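Local coordinates for protein acid phosphatase (Bacillus anthracis, PDB 2I33) that probably hydrolyses phosphate monoesters at acidic pH as a magnesium-dependent class C acid phosphatase of the HAD superfamily, at residues Asp221-Gly224 with Asn230-Lys233; Met22-Tyr27 with Pro75-Ser80; Lys47-Leu52 with Leu110-Ser115; Lys163-Val168 with Asp184-Asp189. All coordinates share one frame; numbering follows the deposited sequence.

Overall arrangement
Interactions 3 and 4 pack beside the parallel sheet of a Rossmann-like core, while interactions 1 and 2, with centres 18 Å apart, lie on the side that meets the second subunit, where Trp222 and Trp26 meet across the dimer. The magnesium ion is held by Asp65, Asp67 and Asp180. Interaction 4 comes closest to it: the side chain of Asp184 lies about 4 Å from the metal, whereas Gln77 of interaction 2 and Glu223 of interaction 1 are about 11 Å and 12 Å away. Interaction 3 pairs two helices on the opposite side of the chain's centre from interactions 1 and 2, its centre 35 Å from that of interaction 1.

Interaction 1 of 4, residues Asp221-Gly224 with Asn230-Lys233; sequences DWEG and NFKK
The Phe231 ring lies against helix 221-226 at Glu223 and Gly224, with the carboxylate of Glu223 at its edge and the backbone of Gly224 against CZ and CE2. Glu223 CD lies near the ring plane, 4.1 Å from Phe231 CE1, and the carboxylate is turned 73° against the ring. Gly224 CA approaches obliquely and sits 3.3 Å from Phe231 CZ. With no side chain on Gly224, the ring can lie this close to the helix backbone. The other flat group here, the indole of Trp222, has Glu223 CB over the centre of one face, 4.0 Å above its plane.

Glu223 reaches Phe231 as an extended chain, CG anti to the backbone N (chi1 -180°), which carries the carboxylate away from the helix. Its OE2 is engaged by a salt bridge to Arg242 and a hydrogen bond with Tyr227; towards Phe231 the carboxylate carbon makes a van der Waals contact. Phe231 itself stands at the second position of a type I turn, Asn230 to Lys233. Asn230 OD1 accepts from Lys232 N at 3.0 Å, an Asx turn, with the donor above the carbonyl plane.

Tyr227 also packs edge-to-face with Phe231. The contact thus folds the connection between helix 221-226 and helix 235-244 back onto the first of them, while Trp222 meets Trp26 of the second subunit edge-to-face.

Interaction 2 of 4, residues Met22-Tyr27 with Pro75-Ser80; sequences MADLWY and PHQAMS
The Asp24 carboxylate meets the base of the Gln77 side chain, and these two residues carry most of the contact. Asp24 OD2 lies 3.7 Å from Gln77 CB, and OD1 is at nearly the same distance from that carbon, so the carboxylate straddles it. OD2 also comes within 3.5 Å of Gln77 O, a carbonyl oxygen of helix 74-83. The two side chains cross at about a right angle, with the carboxylate and amide planes 80° apart.

Gln77 is bent at chi2 (-65°), which turns its amide away from the line of approach and brings OE1 into the plane of the His76 ring, at its edge. The backbones draw near at Asp24 and Ala78, whose CA atoms are 6.8 Å apart. In the next shell, Asp24 also packs on Val81 and Met218. The helix pair lies at the dimer interface, where Ala78 packs on Lys247 of the second subunit.

The approach of the two oxygens would, if anything, be mildly repulsive. Helix 21-29 meets helix 74-83 here through van der Waals contact, and burying the carboxylate beside a carbonyl would probably tend to raise its pKa.

Interaction 3 of 4, residues Lys47-Leu52 with Leu110-Ser115; sequences KLDAAL and LKYTES
Leu48 lays its CD2 methyl against Thr113, reaching OG1 at 3.4 Å and also touching CA, CB and CG2. The same methyl lies at the edge of the Tyr112 ring, 4.2 Å from Tyr112 CD2, so one branch of the leucine fills the angle between two successive residues of helix 106-115. With chi1 at -180°, the leucine CG stands trans to its amide nitrogen, which sends the branch across the gap between the helices. Thr113 OG1 is hydrogen-bonded to Phe109 O in its own helix, and towards Leu48 its contact is van der Waals.

On the side away from the sheet, Tyr112 closes the contact. Its OH donates over a short 2.5 Å to Asp49 OD1, which receives it on its syn lone pair, while Asp49 OD2 stays 3.2 Å from the same OH. The carboxylate is inclined 65° to the ring, and OD1 lies in the ring plane at its edge. This single polar tie on the partly exposed side fixes the direction of the phenol, with the apolar part lying beneath it.

The segment axes are nearly parallel, 14° apart, and stay 11.6 Å from each other at closest, so side chains bridge the gap. Helix 31-54 and helix 106-115 lie side by side on one face of the central sheet. Leu48 and Thr113 both rest on Ile62 of strand 59-64; Leu48 continues onto strand 172-179 and Thr113 onto strand 119-125.

Interaction 4 of 4, residues Lys163-Val168 with Asp184-Asp189; sequences KRRELV and DFTGFD
Arg165 is the one residue of 163-168 that makes the contact, laying its guanidinium over the backbone of the loop at Asp184 to Thr186. Stacking on that backbone comes first. Phe185 O stands over one face of the guanidinium, 3.2 Å above its plane and offset toward the rim, probably with a favourable charge-dipole component, and Thr186 N lies over the centre of the same face. Further back along the side chain the contact is van der Waals: Thr186 CG2 presses on Arg165 NE at 3.4 Å and on the adjoining CD. A bend at chi3 (-72°) turns the flat group out of the line of the aliphatic chain and onto the loop.

Water carries the polar links between the two segments. One molecule, in the guanidinium plane at its edge, accepts from Arg165 NH1 and donates to Asp184 O at 2.7 Å. Another accepts from Arg165 NH2 and lies close to Asp189 OD1.

The charges are arranged more loosely. Asp189 OD2 lies near the guanidinium plane but 4.1 Å from Arg165 NH2, too far for a salt bridge, probably leaving a weaker electrostatic attraction. Among the arginine's direct partners are Glu162, in a salt bridge with NE, and Ser183 O, which accepts from NH1. Asp184 turns its carboxylate the other way, toward Lys161 and Asp65.

In this HAD fold, the loop after strand 172-179 begins with the metal ligand Asp180 and runs on into 184-189, bordering the active site. Arg165 of the preceding helix packs on this loop, on the side away from the Asp184 carboxylate.

Interaction 1 of 4, residues Asp221-Gly224 with Asn230-Lys233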
loop_
_atom_site.group_PDB
_atom_site.type_symbol
_atom_site.label_atom_id
_atom_site.label_comp_id
_atom_site.label_asym_id
_atom_site.label_seq_id
_atom_site.Cartn_x
_atom_site.Cartn_y
_atom_site.Cartn_z
ATOM N N ASP A 221 -3.432 -4.569 -12.830
ATOM C CA ASP A 221 -4.772 -4.456 -13.394
ATOM C C ASP A 221 -5.427 -3.099 -13.169
ATOM O O ASP A 221 -6.280 -2.693 -13.940
ATOM C CB ASP A 221 -5.695 -5.546 -12.860
ATOM C CG ASP A 221 -5.450 -6.886 -13.512
ATOM O OD1 ASP A 221 -4.404 -7.073 -14.176
ATOM O OD2 ASP A 221 -6.312 -7.769 -13.330
ATOM N N TRP A 222 -4.995 -2.363 -12.151
ATOM C CA TRP A 222 -5.524 -1.025 -11.948
ATOM C C TRP A 222 -5.214 -0.161 -13.175
ATOM O O TRP A 222 -6.024 0.664 -13.576
ATOM C CB TRP A 222 -4.945 -0.399 -10.682
ATOM C CG TRP A 222 -3.509 -0.141 -10.736
ATOM C CD1 TRP A 222 -2.504 -0.965 -10.324
ATOM C CD2 TRP A 222 -2.885 1.056 -11.181
ATOM N NE1 TRP A 222 -1.288 -0.352 -10.499
ATOM C CE2 TRP A 222 -1.498 0.896 -11.026
ATOM C CE3 TRP A 222 -3.372 2.257 -11.689
ATOM C CZ2 TRP A 222 -0.598 1.904 -11.355
ATOM C CZ3 TRP A 222 -2.470 3.252 -12.027
ATOM C CH2 TRP A 222 -1.111 3.059 -11.881
ATOM N N GLU A 223 -4.047 -0.393 -13.774
ATOM C CA GLU A 223 -3.658 0.314 -14.965
ATOM C C GLU A 223 -4.315 -0.295 -16.197
ATOM O O GLU A 223 -4.851 0.409 -17.018
ATOM C CB GLU A 223 -2.142 0.313 -15.166
ATOM C CG GLU A 223 -1.726 1.075 -16.428
ATOM C CD GLU A 223 -0.247 0.988 -16.765
ATOM O OE1 GLU A 223 0.476 0.250 -16.080
ATOM O OE2 GLU A 223 0.156 1.665 -17.740
ATOM N N GLY A 224 -4.246 -1.616 -16.302
ATOM C CA GLY A 224 -4.870 -2.319 -17.416
ATOM C C GLY A 224 -6.335 -1.932 -17.550
ATOM O O GLY A 224 -6.825 -1.701 -18.667
ATOM N N ASN A 230 -6.325 -3.203 -22.883
ATOM C CA ASN A 230 -5.679 -3.147 -24.186
ATOM C C ASN A 230 -4.379 -2.354 -24.109
ATOM O O ASN A 230 -4.375 -1.131 -24.248
ATOM C CB ASN A 230 -6.622 -2.529 -25.204
ATOM C CG ASN A 230 -6.006 -2.451 -26.587
ATOM O OD1 ASN A 230 -4.964 -3.059 -26.840
ATOM N ND2 ASN A 230 -6.634 -1.702 -27.476
ATOM N N PHE A 231 -3.277 -3.065 -23.904
ATOM C CA PHE A 231 -1.956 -2.435 -23.846
ATOM C C PHE A 231 -1.355 -2.224 -25.235
ATOM O O PHE A 231 -0.285 -1.617 -25.348
ATOM C CB PHE A 231 -0.996 -3.246 -22.956
ATOM C CG PHE A 231 -1.303 -3.139 -21.489
ATOM C CD1 PHE A 231 -0.596 -2.252 -20.674
ATOM C CD2 PHE A 231 -2.295 -3.919 -20.917
ATOM C CE1 PHE A 231 -0.878 -2.147 -19.341
ATOM C CE2 PHE A 231 -2.587 -3.818 -19.574
ATOM C CZ PHE A 231 -1.873 -2.926 -18.779
ATOM N N LYS A 232 -2.050 -2.692 -26.278
ATOM C CA LYS A 232 -1.660 -2.436 -27.675
ATOM C C LYS A 232 -1.996 -0.997 -28.073
ATOM O O LYS A 232 -1.716 -0.574 -29.190
ATOM C CB LYS A 232 -2.353 -3.410 -28.649
ATOM C CG LYS A 232 -1.994 -4.877 -28.453
ATOM N N LYS A 233 -2.620 -0.257 -27.160
ATOM C CA LYS A 233 -2.835 1.174 -27.340
ATOM C C LYS A 233 -1.495 1.863 -27.506
ATOM O O LYS A 233 -0.502 1.464 -26.893
ATOM C CB LYS A 233 -3.570 1.760 -26.124
ATOM C CG LYS A 233 -5.060 1.439 -26.128
ATOM C CD LYS A 233 -5.775 1.992 -24.912
ATOM C CE LYS A 233 -7.194 1.489 -24.857
ATOM N NZ LYS A 233 -8.027 2.024 -25.977
#

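Interaction 2 of 4, residues Met22-Tyr27 with Pro75-Ser80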
loop_
_atom_site.group_PDB
_atom_site.type_symbol
_atom_site.label_atom_id
_atom_site.label_comp_id
_atom_site.label_asym_id
_atom_site.label_seq_id
_atom_site.Cartn_x
_atom_site.Cartn_y
_atom_site.Cartn_z
ATOM N N MET A 22 7.981 8.001 -9.570
ATOM C CA MET A 22 7.692 8.084 -8.137
ATOM C C MET A 22 7.129 6.779 -7.576
ATOM O O MET A 22 7.508 6.332 -6.495
ATOM C CB MET A 22 6.719 9.218 -7.875
ATOM C CG MET A 22 7.373 10.530 -7.998
ATOM S SD MET A 22 8.655 10.764 -6.749
ATOM C CE MET A 22 7.664 11.342 -5.384
ATOM N N ALA A 23 6.215 6.162 -8.312
ATOM C CA ALA A 23 5.681 4.870 -7.874
ATOM C C ALA A 23 6.812 3.853 -7.670
ATOM O O ALA A 23 6.843 3.129 -6.662
ATOM C CB ALA A 23 4.710 4.355 -8.861
ATOM N N ASP A 24 7.731 3.811 -8.629
ATOM C CA ASP A 24 8.847 2.857 -8.589
ATOM C C ASP A 24 9.783 3.181 -7.453
ATOM O O ASP A 24 10.243 2.290 -6.731
ATOM C CB ASP A 24 9.655 2.921 -9.884
ATOM C CG ASP A 24 8.931 2.355 -11.069
ATOM O OD1 ASP A 24 7.828 1.786 -10.917
ATOM O OD2 ASP A 24 9.481 2.487 -12.186
ATOM N N LEU A 25 10.036 4.462 -7.284
ATOM C CA LEU A 25 10.956 4.931 -6.266
ATOM C C LEU A 25 10.400 4.616 -4.870
ATOM O O LEU A 25 11.110 4.154 -3.996
ATOM C CB LEU A 25 11.152 6.423 -6.445
ATOM C CG LEU A 25 12.205 7.062 -5.566
ATOM C CD1 LEU A 25 13.585 6.476 -5.796
ATOM C CD2 LEU A 25 12.190 8.503 -5.889
ATOM N N TRP A 26 9.104 4.845 -4.684
ATOM C CA TRP A 26 8.439 4.474 -3.434
ATOM C C TRP A 26 8.597 2.972 -3.186
ATOM O O TRP A 26 8.940 2.500 -2.103
ATOM C CB TRP A 26 6.934 4.788 -3.501
ATOM C CG TRP A 26 6.198 4.472 -2.252
ATOM C CD1 TRP A 26 6.137 5.222 -1.107
ATOM C CD2 TRP A 26 5.402 3.315 -2.007
ATOM N NE1 TRP A 26 5.352 4.593 -0.169
ATOM C CE2 TRP A 26 4.876 3.429 -0.710
ATOM C CE3 TRP A 26 5.085 2.193 -2.763
ATOM C CZ2 TRP A 26 4.055 2.485 -0.154
ATOM C CZ3 TRP A 26 4.250 1.251 -2.215
ATOM C CH2 TRP A 26 3.766 1.384 -0.900
ATOM N N TYR A 27 8.284 2.206 -4.202
ATOM C CA TYR A 27 8.274 0.762 -4.024
ATOM C C TYR A 27 9.679 0.255 -3.675
ATOM O O TYR A 27 9.847 -0.641 -2.825
ATOM C CB TYR A 27 7.804 0.112 -5.304
ATOM C CG TYR A 27 7.503 -1.343 -5.082
ATOM C CD1 TYR A 27 6.266 -1.743 -4.622
ATOM C CD2 TYR A 27 8.455 -2.313 -5.316
ATOM C CE1 TYR A 27 5.970 -3.105 -4.390
ATOM C CE2 TYR A 27 8.168 -3.668 -5.071
ATOM C CZ TYR A 27 6.945 -4.054 -4.596
ATOM O OH TYR A 27 6.654 -5.384 -4.379
ATOM N N PRO A 75 13.609 -3.942 -9.741
ATOM C CA PRO A 75 14.770 -3.596 -10.599
ATOM C C PRO A 75 14.451 -3.588 -12.086
ATOM O O PRO A 75 15.083 -2.862 -12.853
ATOM C CB PRO A 75 15.780 -4.688 -10.296
ATOM C CG PRO A 75 15.413 -5.116 -8.867
ATOM C CD PRO A 75 13.937 -5.064 -8.830
ATOM N N HIS A 76 13.480 -4.394 -12.486
ATOM C CA HIS A 76 13.072 -4.350 -13.880
ATOM C C HIS A 76 12.341 -3.046 -14.216
ATOM O O HIS A 76 12.562 -2.421 -15.266
ATOM C CB HIS A 76 12.225 -5.538 -14.253
ATOM C CG HIS A 76 11.805 -5.505 -15.673
ATOM N ND1 HIS A 76 10.668 -4.858 -16.084
ATOM C CD2 HIS A 76 12.422 -5.951 -16.796
ATOM C CE1 HIS A 76 10.580 -4.936 -17.401
ATOM N NE2 HIS A 76 11.629 -5.598 -17.854
ATOM N N GLN A 77 11.465 -2.614 -13.320
ATOM C CA GLN A 77 10.747 -1.362 -13.537
ATOM C C GLN A 77 11.725 -0.187 -13.562
ATOM O O GLN A 77 11.587 0.726 -14.382
ATOM C CB GLN A 77 9.681 -1.161 -12.474
ATOM C CG GLN A 77 8.645 -2.288 -12.405
ATOM C CD GLN A 77 7.785 -2.421 -13.642
ATOM O OE1 GLN A 77 7.896 -3.402 -14.399
ATOM N NE2 GLN A 77 6.929 -1.446 -13.866
ATOM N N ALA A 78 12.725 -0.225 -12.692
ATOM C CA ALA A 78 13.807 0.774 -12.702
ATOM C C ALA A 78 14.529 0.795 -14.054
ATOM O O ALA A 78 14.838 1.848 -14.600
ATOM C CB ALA A 78 14.789 0.512 -11.590
ATOM N N MET A 79 14.804 -0.390 -14.593
ATOM C CA MET A 79 15.418 -0.501 -15.908
ATOM C C MET A 79 14.547 0.208 -16.943
ATOM O O MET A 79 15.064 0.896 -17.817
ATOM C CB MET A 79 15.621 -1.966 -16.296
ATOM C CG MET A 79 16.268 -2.190 -17.645
ATOM S SD MET A 79 15.105 -2.105 -19.027
ATOM C CE MET A 79 13.960 -3.412 -18.650
ATOM N N SER A 80 13.233 0.038 -16.848
ATOM C CA SER A 80 12.350 0.688 -17.813
ATOM C C SER A 80 12.421 2.203 -17.727
ATOM O O SER A 80 12.416 2.883 -18.723
ATOM C CB SER A 80 10.896 0.275 -17.622
ATOM O OG SER A 80 10.739 -1.077 -17.990
#

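Interaction 3 of 4, residues Lys47-Leu52 with Leu110-Ser115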
loop_
_atom_site.group_PDB
_atom_site.type_symbol
_atom_site.label_atom_id
_atom_site.label_comp_id
_atom_site.label_asym_id
_atom_site.label_seq_id
_atom_site.Cartn_x
_atom_site.Cartn_y
_atom_site.Cartn_z
ATOM N N LYS A 47 -4.265 -14.526 10.804
ATOM C CA LYS A 47 -5.433 -15.130 10.220
ATOM C C LYS A 47 -5.207 -16.601 9.898
ATOM O O LYS A 47 -6.136 -17.399 9.970
ATOM C CB LYS A 47 -5.858 -14.338 9.001
ATOM C CG LYS A 47 -6.310 -12.920 9.347
ATOM C CD LYS A 47 -7.598 -12.901 10.142
ATOM C CE LYS A 47 -8.057 -11.500 10.504
ATOM N NZ LYS A 47 -9.249 -11.532 11.376
ATOM N N LEU A 48 -3.970 -16.968 9.580
ATOM C CA LEU A 48 -3.655 -18.381 9.376
ATOM C C LEU A 48 -3.897 -19.158 10.669
ATOM O O LEU A 48 -4.575 -20.159 10.686
ATOM C CB LEU A 48 -2.217 -18.566 8.919
ATOM C CG LEU A 48 -1.815 -20.014 8.675
ATOM C CD1 LEU A 48 -2.694 -20.669 7.617
ATOM C CD2 LEU A 48 -0.339 -20.140 8.299
ATOM N N ASP A 49 -3.363 -18.665 11.775
ATOM C CA ASP A 49 -3.587 -19.330 13.049
ATOM C C ASP A 49 -5.071 -19.463 13.397
ATOM O O ASP A 49 -5.508 -20.489 13.887
ATOM C CB ASP A 49 -2.902 -18.561 14.152
ATOM C CG ASP A 49 -1.400 -18.732 14.139
ATOM O OD1 ASP A 49 -0.881 -19.682 13.503
ATOM O OD2 ASP A 49 -0.739 -17.935 14.829
ATOM N N ALA A 50 -5.813 -18.389 13.134
ATOM C CA ALA A 50 -7.247 -18.357 13.414
ATOM C C ALA A 50 -7.950 -19.434 12.604
ATOM O O ALA A 50 -8.821 -20.131 13.114
ATOM C CB ALA A 50 -7.813 -17.011 13.035
ATOM N N ALA A 51 -7.569 -19.526 11.328
ATOM C CA ALA A 51 -8.168 -20.490 10.422
ATOM C C ALA A 51 -7.863 -21.914 10.843
ATOM O O ALA A 51 -8.735 -22.781 10.781
ATOM C CB ALA A 51 -7.674 -20.268 9.031
ATOM N N LEU A 52 -6.626 -22.167 11.255
ATOM C CA LEU A 52 -6.238 -23.503 11.718
ATOM C C LEU A 52 -6.990 -23.857 12.991
ATOM O O LEU A 52 -7.421 -24.992 13.166
ATOM C CB LEU A 52 -4.726 -23.601 11.953
ATOM C CG LEU A 52 -3.887 -23.427 10.692
ATOM C CD1 LEU A 52 -2.397 -23.279 10.996
ATOM C CD2 LEU A 52 -4.145 -24.611 9.763
ATOM N N LEU A 110 6.155 -17.754 5.026
ATOM C CA LEU A 110 6.023 -18.998 4.310
ATOM C C LEU A 110 6.657 -20.177 5.079
ATOM O O LEU A 110 6.110 -21.271 5.100
ATOM C CB LEU A 110 6.664 -18.898 2.930
ATOM C CG LEU A 110 5.973 -17.902 2.001
ATOM C CD1 LEU A 110 6.830 -17.632 0.796
ATOM C CD2 LEU A 110 4.610 -18.421 1.604
ATOM N N LYS A 111 7.809 -19.959 5.712
ATOM C CA LYS A 111 8.407 -20.980 6.532
ATOM C C LYS A 111 7.522 -21.321 7.729
ATOM O O LYS A 111 7.459 -22.482 8.128
ATOM C CB LYS A 111 9.800 -20.574 6.999
ATOM C CG LYS A 111 10.812 -20.456 5.875
ATOM C CD LYS A 111 11.064 -21.732 5.126
ATOM C CE LYS A 111 11.945 -22.694 5.892
ATOM N NZ LYS A 111 12.014 -23.993 5.179
ATOM N N TYR A 112 6.841 -20.317 8.294
ATOM C CA TYR A 112 5.891 -20.583 9.376
ATOM C C TYR A 112 4.739 -21.461 8.912
ATOM O O TYR A 112 4.382 -22.466 9.524
ATOM C CB TYR A 112 5.328 -19.295 9.916
ATOM C CG TYR A 112 4.321 -19.511 11.013
ATOM C CD1 TYR A 112 4.727 -19.792 12.311
ATOM C CD2 TYR A 112 2.956 -19.418 10.760
ATOM C CE1 TYR A 112 3.801 -19.990 13.320
ATOM C CE2 TYR A 112 2.033 -19.623 11.771
ATOM C CZ TYR A 112 2.460 -19.888 13.043
ATOM O OH TYR A 112 1.545 -20.083 14.074
ATOM N N THR A 113 4.176 -21.057 7.786
ATOM C CA THR A 113 3.104 -21.793 7.151
ATOM C C THR A 113 3.511 -23.247 6.935
ATOM O O THR A 113 2.767 -24.172 7.296
ATOM C CB THR A 113 2.722 -21.102 5.842
ATOM O OG1 THR A 113 2.258 -19.775 6.122
ATOM C CG2 THR A 113 1.639 -21.871 5.159
ATOM N N GLU A 114 4.701 -23.451 6.382
ATOM C CA GLU A 114 5.238 -24.801 6.170
ATOM C C GLU A 114 5.387 -25.580 7.492
ATOM O O GLU A 114 5.135 -26.812 7.559
ATOM C CB GLU A 114 6.588 -24.720 5.471
ATOM C CG GLU A 114 7.209 -26.085 5.224
ATOM C CD GLU A 114 8.498 -26.003 4.458
ATOM O OE1 GLU A 114 9.359 -25.167 4.828
ATOM O OE2 GLU A 114 8.636 -26.773 3.482
ATOM N N SER A 115 5.776 -24.875 8.548
ATOM C CA SER A 115 5.965 -25.518 9.854
ATOM C C SER A 115 4.642 -26.009 10.434
ATOM O O SER A 115 4.639 -26.888 11.285
ATOM C CB SER A 115 6.642 -24.600 10.858
ATOM O OG SER A 115 5.719 -23.707 11.445
#

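Interaction 4 of 4, residues Lys163-Val168 with Asp184-Asp189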
loop_
_atom_site.group_PDB
_atom_site.type_symbol
_atom_site.label_atom_id
_atom_site.label_comp_id
_atom_site.label_asym_id
_atom_site.label_seq_id
_atom_site.Cartn_x
_atom_site.Cartn_y
_atom_site.Cartn_z
ATOM N N LYS A 163 -8.873 -20.577 -12.675
ATOM C CA LYS A 163 -8.714 -22.003 -12.969
ATOM C C LYS A 163 -7.764 -22.701 -11.988
ATOM O O LYS A 163 -8.045 -23.814 -11.519
ATOM C CB LYS A 163 -8.232 -22.190 -14.408
ATOM C CG LYS A 163 -7.947 -23.608 -14.809
ATOM C CD LYS A 163 -7.680 -23.686 -16.297
ATOM C CE LYS A 163 -7.595 -25.114 -16.764
ATOM N NZ LYS A 163 -7.140 -25.177 -18.173
ATOM N N ARG A 164 -6.642 -22.052 -11.691
ATOM C CA ARG A 164 -5.677 -22.611 -10.749
ATOM C C ARG A 164 -6.203 -22.589 -9.309
ATOM O O ARG A 164 -5.982 -23.537 -8.556
ATOM C CB ARG A 164 -4.326 -21.896 -10.888
ATOM C CG ARG A 164 -3.605 -22.314 -12.144
ATOM C CD ARG A 164 -2.535 -21.334 -12.490
ATOM N NE ARG A 164 -3.079 -20.195 -13.241
ATOM C CZ ARG A 164 -2.431 -19.043 -13.415
ATOM N NH1 ARG A 164 -1.270 -18.856 -12.847
ATOM N NH2 ARG A 164 -2.987 -18.076 -14.122
ATOM N N ARG A 165 -6.898 -21.516 -8.937
ATOM C CA ARG A 165 -7.516 -21.414 -7.602
ATOM C C ARG A 165 -8.509 -22.535 -7.427
ATOM O O ARG A 165 -8.533 -23.220 -6.397
ATOM C CB ARG A 165 -8.264 -20.099 -7.421
ATOM C CG ARG A 165 -7.380 -18.924 -7.198
ATOM C CD ARG A 165 -8.154 -17.683 -6.765
ATOM N NE ARG A 165 -8.933 -17.091 -7.851
ATOM C CZ ARG A 165 -8.577 -16.016 -8.556
ATOM N NH1 ARG A 165 -7.419 -15.408 -8.359
ATOM N NH2 ARG A 165 -9.384 -15.556 -9.502
ATOM N N GLU A 166 -9.335 -22.741 -8.450
ATOM C CA GLU A 166 -10.364 -23.755 -8.357
ATOM C C GLU A 166 -9.711 -25.132 -8.218
ATOM O O GLU A 166 -10.196 -25.953 -7.443
ATOM C CB GLU A 166 -11.301 -23.679 -9.563
ATOM C CG GLU A 166 -12.578 -24.507 -9.412
ATOM C CD GLU A 166 -12.355 -25.983 -9.644
ATOM O OE1 GLU A 166 -11.363 -26.329 -10.328
ATOM O OE2 GLU A 166 -13.184 -26.801 -9.169
ATOM N N LEU A 167 -8.621 -25.377 -8.954
ATOM C CA LEU A 167 -7.876 -26.634 -8.868
ATOM C C LEU A 167 -7.369 -26.866 -7.460
ATOM O O LEU A 167 -7.504 -27.970 -6.925
ATOM C CB LEU A 167 -6.686 -26.653 -9.826
ATOM N N VAL A 168 -6.786 -25.831 -6.864
ATOM C CA VAL A 168 -6.304 -25.968 -5.499
ATOM C C VAL A 168 -7.456 -26.249 -4.546
ATOM O O VAL A 168 -7.331 -27.088 -3.655
ATOM C CB VAL A 168 -5.546 -24.732 -5.021
ATOM C CG1 VAL A 168 -5.273 -24.854 -3.527
ATOM C CG2 VAL A 168 -4.251 -24.615 -5.792
ATOM N N ASP A 184 -5.622 -11.388 -8.003
ATOM C CA ASP A 184 -5.022 -12.446 -7.175
ATOM C C ASP A 184 -6.015 -13.033 -6.171
ATOM O O ASP A 184 -5.708 -14.012 -5.487
ATOM C CB ASP A 184 -3.821 -11.899 -6.429
ATOM C CG ASP A 184 -2.742 -11.370 -7.354
ATOM O OD1 ASP A 184 -2.667 -11.806 -8.528
ATOM O OD2 ASP A 184 -1.969 -10.503 -6.886
ATOM N N PHE A 185 -7.166 -12.383 -6.066
ATOM C CA PHE A 185 -8.297 -12.847 -5.273
ATOM C C PHE A 185 -9.449 -13.164 -6.183
ATOM O O PHE A 185 -9.511 -12.720 -7.323
ATOM C CB PHE A 185 -8.749 -11.759 -4.326
ATOM C CG PHE A 185 -7.620 -11.065 -3.653
ATOM C CD1 PHE A 185 -6.694 -11.798 -2.934
ATOM C CD2 PHE A 185 -7.438 -9.718 -3.771
ATOM C CE1 PHE A 185 -5.642 -11.192 -2.285
ATOM C CE2 PHE A 185 -6.363 -9.114 -3.150
ATOM C CZ PHE A 185 -5.453 -9.857 -2.427
ATOM N N THR A 186 -10.432 -13.854 -5.635
ATOM C CA THR A 186 -11.603 -14.207 -6.407
ATOM C C THR A 186 -12.522 -12.993 -6.591
ATOM O O THR A 186 -12.758 -12.236 -5.645
ATOM C CB THR A 186 -12.340 -15.324 -5.676
ATOM O OG1 THR A 186 -12.556 -14.926 -4.317
ATOM C CG2 THR A 186 -11.488 -16.568 -5.669
ATOM N N GLY A 187 -13.048 -12.825 -7.791
ATOM C CA GLY A 187 -14.124 -11.863 -8.027
ATOM C C GLY A 187 -13.775 -10.503 -8.605
ATOM O O GLY A 187 -14.610 -9.585 -8.562
ATOM N N PHE A 188 -12.574 -10.363 -9.176
ATOM C CA PHE A 188 -12.120 -9.077 -9.702
ATOM C C PHE A 188 -11.499 -9.135 -11.104
ATOM O O PHE A 188 -10.621 -8.319 -11.439
ATOM C CB PHE A 188 -11.086 -8.492 -8.739
ATOM C CG PHE A 188 -11.593 -8.305 -7.350
ATOM C CD1 PHE A 188 -12.266 -7.139 -6.983
ATOM C CD2 PHE A 188 -11.378 -9.284 -6.387
ATOM C CE1 PHE A 188 -12.711 -6.971 -5.652
ATOM C CE2 PHE A 188 -11.844 -9.128 -5.098
ATOM C CZ PHE A 188 -12.516 -7.973 -4.733
ATOM N N ASP A 189 -11.928 -10.095 -11.912
ATOM C CA ASP A 189 -11.371 -10.248 -13.263
ATOM C C ASP A 189 -12.008 -9.322 -14.289
ATOM O O ASP A 189 -13.233 -9.326 -14.497
ATOM C CB ASP A 189 -11.539 -11.681 -13.760
ATOM C CG ASP A 189 -10.725 -12.676 -12.968
ATOM O OD1 ASP A 189 -9.533 -12.406 -12.725
ATOM O OD2 ASP A 189 -11.283 -13.744 -12.614
HETATM O O HOH W 1 -5.149 -16.280 -6.776
HETATM O O HOH W 2 -7.844 -13.947 -11.619
#